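Local coordinates for 7,8-dihydro-6-hydroxymethylpterin pyrophosphokinase-dihydropteroate synthase (Plasmodium falciparum, PDB 6JWY), which probably makes dihydropterin pyrophosphate from ATP and hydroxymethyldihydropterin, then joins it to 4-aminobenzoate to give dihydropteroate in folate biosynthesis, at residues N50-Y55 against N165-V170; L114-V119 against F214-I219; L103-E108 against L559-L564. The protein carries 1 engineered substitution. All coordinates share one frame; numbering follows the deposited sequence.

Interaction 1: N50-Y55 against N165-V170; sequences NTSYLY and NLTVVV. With PH2 (2-amino-6-hydroxymethyl-7,8-dihydro-3H-pteridin-4-one), chain D.
Backbone hydrogen bonds tie Asn-50 to Val-169 and Tyr-55 to Asn-165, the two ends of an antiparallel pairing interrupted by a one-residue shift in register. Val-169 N gives a bond of 2.8 Å to Asn-50 O, whereas the return bond from Asn-50 N is weak. At the other end Tyr-55 N reaches Asn-165 O at 2.9 Å and Asn-165 N reaches Tyr-55 O at 2.8 Å.

Between them the irregular part is bridged by Ser-52. Ser-52 N binds Thr-167 O at 3.0 Å, and Ser-52 OG, held between backbone N and carbonyl carbon (chi1 71°), receives Thr-167 N at 3.0 Å in a nearly straight bond (179°). The same hydroxyl donates to Tyr-53 O, so OG serves as both acceptor and donor where the regular pairing is interrupted.

Apolar packing between side chains joins Leu-54 CD1 to Leu-166 CB, and Asn-50 CB also lies 3.7 Å from Val-169 CG2.

The amide of Asn-165 reads the pterin substrate PH2 through two almost linear bonds, Asn-165 ND2 to PH2 O8 at 3.0 Å and PH2 N7 to Asn-165 OD1 at 3.1 Å; Thr-57 OG1 also bonds OD1.

Strand 163-172 lies between 46-57 and 16-24 in the sheet of the pyrophosphokinase part. Helix 30-44 packs on Leu-54, Leu-166 and Val-168, while helix 327-336 packs on Tyr-55, Thr-167 and Val-169.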
loop_
_atom_site.group_PDB
_atom_site.type_symbol
_atom_site.label_atom_id
_atom_site.label_comp_id
_atom_site.label_asym_id
_atom_site.label_seq_id
_atom_site.Cartn_x
_atom_site.Cartn_y
_atom_site.Cartn_z
ATOM N N ASN A 50 -30.670 6.030 -17.208
ATOM C CA ASN A 50 -29.596 5.325 -16.518
ATOM C C ASN A 50 -28.490 5.003 -17.521
ATOM O O ASN A 50 -28.727 4.926 -18.727
ATOM C CB ASN A 50 -30.120 4.100 -15.761
ATOM C CG ASN A 50 -29.297 3.722 -14.546
ATOM O OD1 ASN A 50 -28.093 3.987 -14.491
ATOM N ND2 ASN A 50 -29.918 3.036 -13.594
ATOM N N THR A 51 -27.262 4.877 -17.021
ATOM C CA THR A 51 -26.148 4.432 -17.833
ATOM C C THR A 51 -25.192 3.666 -16.934
ATOM O O THR A 51 -25.193 3.872 -15.717
ATOM C CB THR A 51 -25.357 5.600 -18.437
ATOM O OG1 THR A 51 -25.146 6.583 -17.420
ATOM C CG2 THR A 51 -25.996 6.224 -19.656
ATOM N N SER A 52 -24.361 2.805 -17.542
ATOM C CA SER A 52 -23.381 2.069 -16.767
ATOM C C SER A 52 -22.079 2.848 -16.850
ATOM O O SER A 52 -22.042 3.891 -17.490
ATOM C CB SER A 52 -23.229 0.672 -17.317
ATOM O OG SER A 52 -22.568 0.692 -18.581
ATOM N N TYR A 53 -21.010 2.333 -16.235
ATOM C CA TYR A 53 -19.682 2.781 -16.631
ATOM C C TYR A 53 -19.391 2.366 -18.075
ATOM O O TYR A 53 -20.098 1.552 -18.682
ATOM C CB TYR A 53 -18.618 2.297 -15.648
ATOM C CG TYR A 53 -18.705 2.991 -14.320
ATOM C CD1 TYR A 53 -18.092 4.218 -14.117
ATOM C CD2 TYR A 53 -19.454 2.459 -13.280
ATOM C CE1 TYR A 53 -18.162 4.863 -12.891
ATOM C CE2 TYR A 53 -19.535 3.092 -12.052
ATOM C CZ TYR A 53 -18.907 4.308 -11.862
ATOM O OH TYR A 53 -19.053 4.955 -10.665
ATOM N N LEU A 54 -18.354 2.993 -18.623
ATOM C CA LEU A 54 -17.706 2.574 -19.842
ATOM C C LEU A 54 -16.726 1.449 -19.491
ATOM O O LEU A 54 -16.028 1.513 -18.470
ATOM C CB LEU A 54 -16.995 3.829 -20.337
ATOM C CG LEU A 54 -16.586 3.878 -21.803
ATOM C CD1 LEU A 54 -17.607 3.176 -22.679
ATOM C CD2 LEU A 54 -16.418 5.333 -22.221
ATOM N N TYR A 55 -16.715 0.384 -20.305
ATOM C CA TYR A 55 -15.747 -0.686 -20.071
ATOM C C TYR A 55 -14.941 -1.044 -21.322
ATOM O O TYR A 55 -15.450 -1.052 -22.454
ATOM C CB TYR A 55 -16.375 -1.945 -19.471
ATOM C CG TYR A 55 -16.989 -1.755 -18.111
ATOM C CD1 TYR A 55 -18.280 -1.272 -17.976
ATOM C CD2 TYR A 55 -16.298 -2.101 -16.953
ATOM C CE1 TYR A 55 -18.847 -1.098 -16.720
ATOM C CE2 TYR A 55 -16.859 -1.955 -15.692
ATOM C CZ TYR A 55 -18.143 -1.436 -15.567
ATOM O OH TYR A 55 -18.725 -1.259 -14.327
ATOM N N ASN A 165 -17.658 -0.992 -24.196
ATOM C CA ASN A 165 -19.075 -1.214 -23.947
ATOM C C ASN A 165 -19.685 -0.191 -22.991
ATOM O O ASN A 165 -19.016 0.392 -22.135
ATOM C CB ASN A 165 -19.331 -2.605 -23.381
ATOM C CG ASN A 165 -19.094 -3.685 -24.415
ATOM O OD1 ASN A 165 -18.145 -4.466 -24.292
ATOM N ND2 ASN A 165 -19.930 -3.723 -25.445
ATOM N N LEU A 166 -21.013 -0.081 -23.097
ATOM C CA LEU A 166 -21.820 0.825 -22.300
ATOM C C LEU A 166 -23.274 0.367 -22.368
ATOM O O LEU A 166 -23.737 0.030 -23.454
ATOM C CB LEU A 166 -21.673 2.202 -22.956
ATOM C CG LEU A 166 -22.535 3.296 -22.345
ATOM C CD1 LEU A 166 -22.348 3.293 -20.841
ATOM C CD2 LEU A 166 -22.150 4.645 -22.916
ATOM N N THR A 167 -23.982 0.340 -21.232
ATOM C CA THR A 167 -25.429 0.151 -21.301
ATOM C C THR A 167 -26.173 1.414 -20.859
ATOM O O THR A 167 -25.616 2.273 -20.176
ATOM C CB THR A 167 -25.942 -1.032 -20.468
ATOM O OG1 THR A 167 -25.544 -0.871 -19.108
ATOM C CG2 THR A 167 -25.532 -2.384 -21.000
ATOM N N VAL A 168 -27.463 1.466 -21.208
ATOM C CA VAL A 168 -28.291 2.666 -21.122
ATOM C C VAL A 168 -29.703 2.209 -20.769
ATOM O O VAL A 168 -30.186 1.221 -21.310
ATOM C CB VAL A 168 -28.316 3.400 -22.483
ATOM C CG1 VAL A 168 -29.138 4.662 -22.439
ATOM C CG2 VAL A 168 -26.930 3.728 -22.996
ATOM N N VAL A 169 -30.382 2.936 -19.890
ATOM C CA VAL A 169 -31.818 2.754 -19.782
ATOM C C VAL A 169 -32.522 3.954 -20.417
ATOM O O VAL A 169 -32.195 5.112 -20.121
ATOM C CB VAL A 169 -32.266 2.516 -18.330
ATOM C CG1 VAL A 169 -33.779 2.347 -18.212
ATOM C CG2 VAL A 169 -31.548 1.322 -17.737
ATOM N N VAL A 170 -33.488 3.647 -21.297
ATOM C CA VAL A 170 -34.267 4.674 -21.966
ATOM C C VAL A 170 -35.714 4.564 -21.492
ATOM O O VAL A 170 -36.265 3.468 -21.488
ATOM C CB VAL A 170 -34.161 4.559 -23.500
ATOM C CG1 VAL A 170 -34.601 5.850 -24.184
ATOM C CG2 VAL A 170 -32.749 4.198 -23.922
HETATM N N1 PH2 D . -19.867 -7.826 -29.484
HETATM C C2 PH2 D . -19.849 -8.893 -30.297
HETATM C C3 PH2 D . -19.049 -10.135 -30.052
HETATM N N4 PH2 D . -18.233 -10.080 -28.849
HETATM N N5 PH2 D . -17.490 -9.002 -26.889
HETATM C C6 PH2 D . -17.493 -7.951 -26.072
HETATM N N6 PH2 D . -16.738 -7.942 -24.966
HETATM N N7 PH2 D . -18.257 -6.840 -26.330
HETATM C C8 PH2 D . -19.057 -6.756 -27.445
HETATM O O8 PH2 D . -19.718 -5.721 -27.622
HETATM C C9 PH2 D . -19.063 -7.861 -28.324
HETATM C C10 PH2 D . -18.257 -8.984 -28.014
HETATM C C11 PH2 D . -20.688 -8.858 -31.549
HETATM O O4 PH2 D . -20.999 -7.545 -31.979
#

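Interaction 2: L114-V119 against F214-I219; sequences LKNGKV and FNDFTI
Val-119 meets Asn-215 and Asp-216 where the loop after helix 108-115 passes a type II' beta turn, Phe-214 to Phe-217, with Asn-215 and Asp-216 at its two central positions. The turn is closed by Phe-217 N bonding to Phe-214 O at 3.2 Å, and it begins at the last residue of strand 208-214 of the pyrophosphokinase sheet.

The side chain of Asp-216 can be followed outward. Its CB heads toward the 114-119 loop, and CG is set between the backbone N and the carbonyl carbon (chi1 56°), which directs the carboxylate at that loop. Asp-216 CG comes within 4.2 Å of Val-119 CG2. Beyond it the two oxygens divide: Asp-216 OD1 lies 3.7 Å from Val-119 CG2, while Asp-216 OD2 lies 3.7 Å from Asn-116 O, two acceptors with no bond between them. Val-119 approaches from the opposite direction, and Val-119 CG2 also touches Asn-215 CB at 4.0 Å.

No hydrogen bond crosses this small surface contact, which is mainly the packing of the Val-119 methyl on the turn. The amide of Asn-215 is engaged elsewhere, by Asn-16 OD1 and Ile-17 N, which anchors the turn to strand 16-24. Within the turn, Asn-215 CB sits over the centre of one face of the Phe-217 ring, 3.9 Å above its plane.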
loop_
_atom_site.group_PDB
_atom_site.type_symbol
_atom_site.label_atom_id
_atom_site.label_comp_id
_atom_site.label_asym_id
_atom_site.label_seq_id
_atom_site.Cartn_x
_atom_site.Cartn_y
_atom_site.Cartn_z
ATOM N N LEU A 114 -38.598 -2.068 -12.600
ATOM C CA LEU A 114 -37.648 -2.731 -11.714
ATOM C C LEU A 114 -38.324 -3.791 -10.845
ATOM O O LEU A 114 -37.640 -4.702 -10.372
ATOM C CB LEU A 114 -36.918 -1.699 -10.844
ATOM C CG LEU A 114 -35.802 -0.912 -11.533
ATOM C CD1 LEU A 114 -35.353 0.267 -10.691
ATOM C CD2 LEU A 114 -34.628 -1.805 -11.880
ATOM N N LYS A 115 -39.652 -3.675 -10.675
ATOM C CA LYS A 115 -40.398 -4.362 -9.625
ATOM C C LYS A 115 -40.684 -5.848 -9.900
ATOM O O LYS A 115 -40.231 -6.686 -9.117
ATOM C CB LYS A 115 -41.663 -3.597 -9.219
ATOM C CG LYS A 115 -41.534 -2.714 -7.986
ATOM C CD LYS A 115 -42.752 -1.815 -7.806
ATOM C CE LYS A 115 -42.562 -0.658 -6.846
ATOM N NZ LYS A 115 -43.691 0.305 -6.926
ATOM N N ASN A 116 -41.424 -6.230 -10.960
ATOM C CA ASN A 116 -41.665 -5.544 -12.217
ATOM C C ASN A 116 -43.153 -5.603 -12.557
ATOM O O ASN A 116 -43.545 -6.283 -13.501
ATOM C CB ASN A 116 -40.854 -6.205 -13.334
ATOM C CG ASN A 116 -40.751 -7.710 -13.191
ATOM O OD1 ASN A 116 -39.673 -8.250 -12.930
ATOM N ND2 ASN A 116 -41.871 -8.397 -13.359
ATOM N N GLY A 117 -43.952 -4.828 -11.817
ATOM C CA GLY A 117 -45.404 -4.895 -11.820
ATOM C C GLY A 117 -46.070 -4.505 -13.141
ATOM O O GLY A 117 -45.444 -4.516 -14.203
ATOM N N LYS A 118 -47.358 -4.147 -13.024
ATOM C CA LYS A 118 -48.323 -4.134 -14.113
ATOM C C LYS A 118 -47.876 -3.163 -15.201
ATOM O O LYS A 118 -47.804 -1.962 -14.964
ATOM C CB LYS A 118 -49.721 -3.794 -13.571
ATOM C CG LYS A 118 -50.827 -3.559 -14.599
ATOM C CD LYS A 118 -51.346 -4.815 -15.291
ATOM C CE LYS A 118 -51.976 -4.538 -16.645
ATOM N NZ LYS A 118 -52.034 -5.751 -17.499
ATOM N N VAL A 119 -47.580 -3.695 -16.394
ATOM C CA VAL A 119 -47.505 -2.832 -17.565
ATOM C C VAL A 119 -48.477 -3.317 -18.647
ATOM O O VAL A 119 -48.898 -4.480 -18.638
ATOM C CB VAL A 119 -46.063 -2.577 -18.066
ATOM C CG1 VAL A 119 -45.216 -1.869 -17.022
ATOM C CG2 VAL A 119 -45.358 -3.826 -18.570
ATOM N N PHE A 214 -37.117 -4.949 -22.848
ATOM C CA PHE A 214 -38.172 -4.008 -23.174
ATOM C C PHE A 214 -39.385 -4.351 -22.322
ATOM O O PHE A 214 -40.043 -5.348 -22.590
ATOM C CB PHE A 214 -38.520 -4.102 -24.660
ATOM C CG PHE A 214 -39.229 -2.917 -25.269
ATOM C CD1 PHE A 214 -40.575 -2.669 -25.011
ATOM C CD2 PHE A 214 -38.558 -2.077 -26.163
ATOM C CE1 PHE A 214 -41.223 -1.602 -25.628
ATOM C CE2 PHE A 214 -39.208 -1.010 -26.772
ATOM C CZ PHE A 214 -40.544 -0.778 -26.509
ATOM N N ASN A 215 -39.667 -3.524 -21.302
ATOM C CA ASN A 215 -40.675 -3.840 -20.304
ATOM C C ASN A 215 -40.393 -5.254 -19.804
ATOM O O ASN A 215 -39.235 -5.666 -19.721
ATOM C CB ASN A 215 -42.086 -3.557 -20.826
ATOM C CG ASN A 215 -42.257 -2.143 -21.359
ATOM O OD1 ASN A 215 -41.535 -1.231 -20.953
ATOM N ND2 ASN A 215 -43.204 -1.938 -22.268
ATOM N N ASP A 216 -41.435 -6.036 -19.513
ATOM C CA ASP A 216 -41.163 -7.354 -18.963
ATOM C C ASP A 216 -41.384 -8.432 -20.018
ATOM O O ASP A 216 -41.612 -9.595 -19.683
ATOM C CB ASP A 216 -41.984 -7.632 -17.708
ATOM C CG ASP A 216 -43.468 -7.488 -17.927
ATOM O OD1 ASP A 216 -43.894 -7.173 -19.090
ATOM O OD2 ASP A 216 -44.186 -7.673 -16.922
ATOM N N PHE A 217 -41.273 -8.039 -21.287
ATOM C CA PHE A 217 -41.643 -8.881 -22.408
ATOM C C PHE A 217 -40.644 -10.016 -22.592
ATOM O O PHE A 217 -39.438 -9.817 -22.435
ATOM C CB PHE A 217 -41.689 -8.042 -23.683
ATOM C CG PHE A 217 -42.706 -6.929 -23.648
ATOM C CD1 PHE A 217 -43.704 -6.913 -22.689
ATOM C CD2 PHE A 217 -42.672 -5.911 -24.585
ATOM C CE1 PHE A 217 -44.650 -5.898 -22.661
ATOM C CE2 PHE A 217 -43.615 -4.891 -24.553
ATOM C CZ PHE A 217 -44.610 -4.895 -23.602
ATOM N N THR A 218 -41.176 -11.209 -22.917
ATOM C CA THR A 218 -40.385 -12.297 -23.473
ATOM C C THR A 218 -40.834 -12.541 -24.909
ATOM O O THR A 218 -41.973 -12.936 -25.123
ATOM C CB THR A 218 -40.562 -13.584 -22.671
ATOM O OG1 THR A 218 -40.345 -13.278 -21.295
ATOM C CG2 THR A 218 -39.608 -14.664 -23.117
ATOM N N ILE A 219 -39.935 -12.292 -25.869
ATOM C CA ILE A 219 -40.274 -12.298 -27.281
ATOM C C ILE A 219 -39.174 -13.031 -28.034
ATOM O O ILE A 219 -38.002 -12.773 -27.793
ATOM C CB ILE A 219 -40.386 -10.868 -27.833
ATOM C CG1 ILE A 219 -41.644 -10.144 -27.355
ATOM C CG2 ILE A 219 -40.265 -10.860 -29.353
ATOM C CD1 ILE A 219 -41.587 -8.642 -27.608
#

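Interaction 3: L103-E108 against L559-L564; sequences LIDKCE and LNFLVL
The C-terminal part of helix 547-564, which belongs to the TIM-barrel dihydropteroate synthase part, packs here against the loop 103-107 that leads into helix 108-115, with Cys-107 at its N-cap position. Phe-561 and Leu-564, one helical turn apart, supply the helix side, and Ile-104 is the main apolar partner on the loop.

Leu-564 points at the loop with its CG anti to the backbone N (chi1 175°), and its two methyls split their work. Leu-564 CD2 lies against the loop backbone, 3.6 Å from both Asp-105 C and Lys-106 N, whereas Leu-564 CD1 reaches Cys-107 CB at 4.2 Å. The Ile-104 side chain crosses that of Leu-564 at about a right angle, Ile-104 CG1 lying 4.0 Å from Leu-564 CD2.

Phe-561 meets the loop mainly through CE1, which is 3.4 Å from Ile-104 O and 3.8 Å from Asp-105 OD1. Both oxygens approach the ring obliquely. The side chains of Asp-105 and Phe-561 lie side by side and point the same way, carboxylate and ring planes 31° apart. Leu-103 CD2 makes a looser contact with Phe-561 CZ at 4.4 Å.

No hydrogen bond joins the two segments directly. Asn-565 ND2, on the residue after Leu-564, bonds to both Ile-104 O and Phe-561 O and so stitches loop to helix.

Strand 46-57 flanks the contact on the pyrophosphokinase side, with Ile-49 touching Cys-107 and Leu-564 and Lys-47 touching Ile-104. On the barrel side, Leu-562 and Val-563 of the same helix pack on strand 572-575, and Leu-562 also on strand 525-529.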
loop_
_atom_site.group_PDB
_atom_site.type_symbol
_atom_site.label_atom_id
_atom_site.label_comp_id
_atom_site.label_asym_id
_atom_site.label_seq_id
_atom_site.Cartn_x
_atom_site.Cartn_y
_atom_site.Cartn_z
ATOM N N LEU A 103 -35.551 18.967 -15.075
ATOM C CA LEU A 103 -35.115 17.977 -14.113
ATOM C C LEU A 103 -36.307 17.156 -13.630
ATOM O O LEU A 103 -37.404 17.703 -13.525
ATOM C CB LEU A 103 -34.445 18.725 -12.965
ATOM C CG LEU A 103 -33.109 19.358 -13.342
ATOM C CD1 LEU A 103 -32.692 20.330 -12.263
ATOM C CD2 LEU A 103 -32.032 18.301 -13.511
ATOM N N ILE A 104 -36.075 15.862 -13.341
ATOM C CA ILE A 104 -37.064 14.988 -12.719
ATOM C C ILE A 104 -36.422 14.343 -11.494
ATOM O O ILE A 104 -35.195 14.229 -11.442
ATOM C CB ILE A 104 -37.529 13.909 -13.720
ATOM C CG1 ILE A 104 -36.409 12.885 -13.948
ATOM C CG2 ILE A 104 -38.025 14.560 -15.007
ATOM C CD1 ILE A 104 -36.742 11.812 -14.936
ATOM N N ASP A 105 -37.254 13.886 -10.545
ATOM C CA ASP A 105 -36.770 13.318 -9.288
ATOM C C ASP A 105 -37.130 11.842 -9.203
ATOM O O ASP A 105 -36.685 11.148 -8.298
ATOM C CB ASP A 105 -37.500 13.864 -8.058
ATOM C CG ASP A 105 -37.478 15.370 -7.941
ATOM O OD1 ASP A 105 -36.405 15.970 -8.203
ATOM O OD2 ASP A 105 -38.538 15.931 -7.605
ATOM N N LYS A 106 -37.987 11.404 -10.124
ATOM C CA LYS A 106 -38.671 10.131 -10.024
ATOM C C LYS A 106 -39.045 9.729 -11.435
ATOM O O LYS A 106 -39.206 10.579 -12.309
ATOM C CB LYS A 106 -39.970 10.261 -9.216
ATOM C CG LYS A 106 -39.830 9.895 -7.743
ATOM C CD LYS A 106 -41.003 9.111 -7.147
ATOM C CE LYS A 106 -40.620 8.230 -5.967
ATOM N NZ LYS A 106 -39.754 8.923 -4.978
ATOM N N CYS A 107 -39.176 8.425 -11.638
ATOM C CA CYS A 107 -39.731 7.946 -12.886
ATOM C C CYS A 107 -40.517 6.686 -12.567
ATOM O O CYS A 107 -39.920 5.672 -12.213
ATOM C CB CYS A 107 -38.637 7.685 -13.913
ATOM S SG CYS A 107 -39.317 7.202 -15.515
ATOM N N GLU A 108 -41.849 6.788 -12.648
ATOM C CA GLU A 108 -42.733 5.745 -12.149
ATOM C C GLU A 108 -42.641 4.509 -13.039
ATOM O O GLU A 108 -42.586 3.385 -12.532
ATOM C CB GLU A 108 -44.173 6.238 -11.958
ATOM C CG GLU A 108 -44.497 6.600 -10.515
ATOM C CD GLU A 108 -44.225 5.512 -9.480
ATOM O OE1 GLU A 108 -44.460 4.318 -9.798
ATOM O OE2 GLU A 108 -43.771 5.850 -8.352
ATOM N N LEU A 559 -25.290 10.966 -7.238
ATOM C CA LEU A 559 -25.030 10.358 -8.535
ATOM C C LEU A 559 -26.313 9.787 -9.129
ATOM O O LEU A 559 -26.564 9.950 -10.323
ATOM C CB LEU A 559 -23.929 9.293 -8.432
ATOM C CG LEU A 559 -23.611 8.509 -9.714
ATOM C CD1 LEU A 559 -22.125 8.161 -9.814
ATOM C CD2 LEU A 559 -24.434 7.237 -9.818
ATOM N N ASN A 560 -27.118 9.092 -8.323
ATOM C CA ASN A 560 -28.376 8.567 -8.848
ATOM C C ASN A 560 -29.203 9.697 -9.468
ATOM O O ASN A 560 -29.802 9.531 -10.533
ATOM C CB ASN A 560 -29.179 7.770 -7.809
ATOM C CG ASN A 560 -28.575 6.418 -7.502
ATOM O OD1 ASN A 560 -27.971 5.774 -8.373
ATOM N ND2 ASN A 560 -28.706 5.989 -6.254
ATOM N N PHE A 561 -29.227 10.857 -8.798
ATOM C CA PHE A 561 -30.007 11.971 -9.295
ATOM C C PHE A 561 -29.485 12.447 -10.665
ATOM O O PHE A 561 -30.274 12.658 -11.587
ATOM C CB PHE A 561 -30.052 13.072 -8.237
ATOM C CG PHE A 561 -30.794 14.294 -8.688
ATOM C CD1 PHE A 561 -32.161 14.249 -8.913
ATOM C CD2 PHE A 561 -30.133 15.498 -8.891
ATOM C CE1 PHE A 561 -32.853 15.385 -9.302
ATOM C CE2 PHE A 561 -30.838 16.640 -9.273
ATOM C CZ PHE A 561 -32.193 16.576 -9.487
ATOM N N LEU A 562 -28.166 12.665 -10.796
ATOM C CA LEU A 562 -27.629 13.125 -12.071
ATOM C C LEU A 562 -27.855 12.050 -13.144
ATOM O O LEU A 562 -28.107 12.378 -14.311
ATOM C CB LEU A 562 -26.137 13.454 -11.914
ATOM C CG LEU A 562 -25.776 14.891 -11.523
ATOM C CD1 LEU A 562 -26.121 15.202 -10.069
ATOM C CD2 LEU A 562 -24.292 15.138 -11.749
ATOM N N VAL A 563 -27.761 10.770 -12.741
ATOM C CA VAL A 563 -27.839 9.697 -13.723
ATOM C C VAL A 563 -29.285 9.545 -14.209
ATOM O O VAL A 563 -29.530 9.415 -15.418
ATOM C CB VAL A 563 -27.235 8.380 -13.189
ATOM C CG1 VAL A 563 -27.945 7.138 -13.684
ATOM C CG2 VAL A 563 -25.756 8.300 -13.480
ATOM N N LEU A 564 -30.234 9.616 -13.259
ATOM C CA LEU A 564 -31.638 9.667 -13.621
ATOM C C LEU A 564 -31.910 10.812 -14.602
ATOM O O LEU A 564 -32.858 10.689 -15.380
ATOM C CB LEU A 564 -32.508 9.781 -12.374
ATOM C CG LEU A 564 -33.995 9.955 -12.666
ATOM C CD1 LEU A 564 -34.565 8.678 -13.256
ATOM C CD2 LEU A 564 -34.759 10.339 -11.411
#

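How the interactions relate
Interactions 1 and 3 touch directly: Asn-50 OD1 lies 3.3 Å from Val-563 CG1, so the strand paired in interaction 1 also abuts the synthase helix of interaction 3. Interaction 2 touches neither, though its nearest atoms come within about 5 Å of interaction 3 and 7 Å of interaction 1; its centre is 20 Å from each. Helix 108-115 connects it to interaction 3, running from the end of 103-108 into 114-119. Interaction 1 reaches the pyrophosphokinase active site most directly: Asn-165 binds the pterin, its side chain about 9 Å from a magnesium ion, whereas that of Asn-215 in interaction 2 is about 13 Å from the ATP. Separately, the Ile-104 side chain in interaction 3 is about 11 Å from the calcium ion.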